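Local coordinates for serpin-12 (Manduca sexta, PDB 6CJ7), which inhibits serine proteases as a member of the serpin family and controls the prophenoloxidase activation system in larval hemolymph, at residues A[25-28]-A[29-33]. Sequence-based numbering, arbitrary orientation.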
loop_
_atom_site.group_PDB
_atom_site.type_symbol
_atom_site.label_atom_id
_atom_site.label_comp_id
_atom_site.label_asym_id
_atom_site.label_seq_id
_atom_site.Cartn_x
_atom_site.Cartn_y
_atom_site.Cartn_z
ATOM N N PHE A 25 -8.721 -1.120 -1.400
ATOM C CA PHE A 25 -8.610 0.161 -0.705
ATOM C C PHE A 25 -9.905 0.951 -0.804
ATOM O O PHE A 25 -10.381 1.510 0.188
ATOM C CB PHE A 25 -7.446 0.971 -1.280
ATOM C CG PHE A 25 -7.295 2.343 -0.655
ATOM C CD1 PHE A 25 -6.617 2.504 0.550
ATOM C CD2 PHE A 25 -7.837 3.459 -1.270
ATOM C CE1 PHE A 25 -6.484 3.776 1.132
ATOM C CE2 PHE A 25 -7.719 4.737 -0.686
ATOM C CZ PHE A 25 -7.035 4.887 0.506
ATOM N N LYS A 26 -10.496 1.006 -2.002
ATOM C CA LYS A 26 -11.732 1.762 -2.169
ATOM C C LYS A 26 -12.866 1.144 -1.368
ATOM O O LYS A 26 -13.694 1.869 -0.799
ATOM C CB LYS A 26 -12.102 1.856 -3.649
ATOM C CG LYS A 26 -11.162 2.770 -4.449
ATOM C CD LYS A 26 -11.744 3.096 -5.810
ATOM C CE LYS A 26 -10.831 4.034 -6.592
ATOM N NZ LYS A 26 -11.552 4.554 -7.794
ATOM N N GLN A 27 -12.919 -0.190 -1.310
ATOM C CA GLN A 27 -13.948 -0.845 -0.504
ATOM C C GLN A 27 -13.799 -0.481 0.967
ATOM O O GLN A 27 -14.779 -0.109 1.624
ATOM C CB GLN A 27 -13.897 -2.363 -0.699
ATOM C CG GLN A 27 -14.914 -3.135 0.155
ATOM C CD GLN A 27 -16.345 -2.764 -0.171
ATOM O OE1 GLN A 27 -16.707 -2.606 -1.336
ATOM N NE2 GLN A 27 -17.165 -2.609 0.859
ATOM N N MET A 28 -12.573 -0.552 1.473
ATOM C CA MET A 28 -12.299 -0.211 2.863
ATOM C C MET A 28 -12.655 1.243 3.179
ATOM O O MET A 28 -13.044 1.559 4.304
ATOM C CB MET A 28 -10.830 -0.476 3.198
ATOM C CG MET A 28 -10.412 -1.930 3.054
ATOM S SD MET A 28 -8.648 -2.179 3.333
ATOM C CE MET A 28 -8.611 -2.380 5.112
ATOM N N ALA A 29 -12.522 2.124 2.191
ATOM C CA ALA A 29 -12.831 3.535 2.389
ATOM C C ALA A 29 -14.329 3.793 2.541
ATOM O O ALA A 29 -14.723 4.745 3.222
ATOM C CB ALA A 29 -12.259 4.355 1.229
ATOM N N THR A 30 -15.182 2.972 1.924
ATOM C CA THR A 30 -16.617 3.182 2.058
ATOM C C THR A 30 -17.155 2.717 3.402
ATOM O O THR A 30 -18.291 3.068 3.748
ATOM C CB THR A 30 -17.392 2.453 0.955
ATOM O OG1 THR A 30 -17.354 1.038 1.195
ATOM C CG2 THR A 30 -16.815 2.752 -0.411
ATOM N N GLU A 31 -16.380 1.944 4.164
ATOM C CA GLU A 31 -16.882 1.299 5.372
ATOM C C GLU A 31 -16.443 1.974 6.662
ATOM O O GLU A 31 -16.938 1.608 7.734
ATOM C CB GLU A 31 -16.431 -0.159 5.417
ATOM C CG GLU A 31 -16.977 -1.005 4.299
ATOM C CD GLU A 31 -16.268 -2.333 4.207
ATOM O OE1 GLU A 31 -15.489 -2.653 5.131
ATOM O OE2 GLU A 31 -16.484 -3.052 3.214
ATOM N N GLN A 32 -15.523 2.930 6.596
ATOM C CA GLN A 32 -15.081 3.627 7.790
ATOM C C GLN A 32 -14.652 5.029 7.384
ATOM O O GLN A 32 -14.299 5.280 6.230
ATOM C CB GLN A 32 -13.931 2.875 8.474
ATOM C CG GLN A 32 -12.749 2.621 7.552
ATOM C CD GLN A 32 -11.682 1.739 8.177
ATOM O OE1 GLN A 32 -10.677 2.229 8.696
ATOM N NE2 GLN A 32 -11.891 0.427 8.118
ATOM N N SER A 33 -14.724 5.950 8.334
ATOM C CA SER A 33 -14.197 7.288 8.152
ATOM C C SER A 33 -12.797 7.351 8.751
ATOM O O SER A 33 -12.241 6.351 9.211
ATOM C CB SER A 33 -15.128 8.319 8.785
ATOM O OG SER A 33 -15.294 8.052 10.165
#
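Ala29 N donates to Phe25 O at 3.0 Å and Thr30 N to Lys26 O at 3.3 Å, the i to i+4 bonds of an alpha-helix, while near the C-terminal end of the helix Glu31 N makes a weak i to i+3 bond to Met28 O. This is helix 19-31, the first long helix of the serpin fold, with one flank buried and the other more exposed. On the inner flank, apolar residues fit the interior: the Phe25 ring packs on Leu36, Ala38 and Leu249, Ala29 has a methyl small enough to sit against Leu36 and Leu249, and Met28 rests on Val286, its flexible thioether able to fit the surface there.

The more exposed flank carries the polar side chains. Lys26 stretches across to the end of helix 245-251, where NZ binds Leu252 O; a long cationic chain suits the carbonyls at a helix C-terminus. Gln27 lies against helix 284-289, and its chain, bent at chi2, brings the amide to Glu31, four residues on, which is extended beyond CG. The amide and carboxylate planes are 54° apart, and the N-H of Gln27 NE2 points almost straight at Glu31 OE2. At 2.5 Å, however, this NE2 to OE2 distance is implausibly short, so the exact placing of the two groups is doubtful, as is how OE2 is shared with Lys289, its salt-bridge partner.

Thr30 is more securely placed. CG2 lies against Lys26 O, 3.3 Å away. With chi1 72°, the hydroxyl turns back along the helix, tying the short beta-branched side chain to the backbone one turn earlier. The carbonyl it meets also receives a weak bond from Thr30 N, and OG1 donates to Gln27 O at 2.9 Å, in the carbonyl plane on a lone pair.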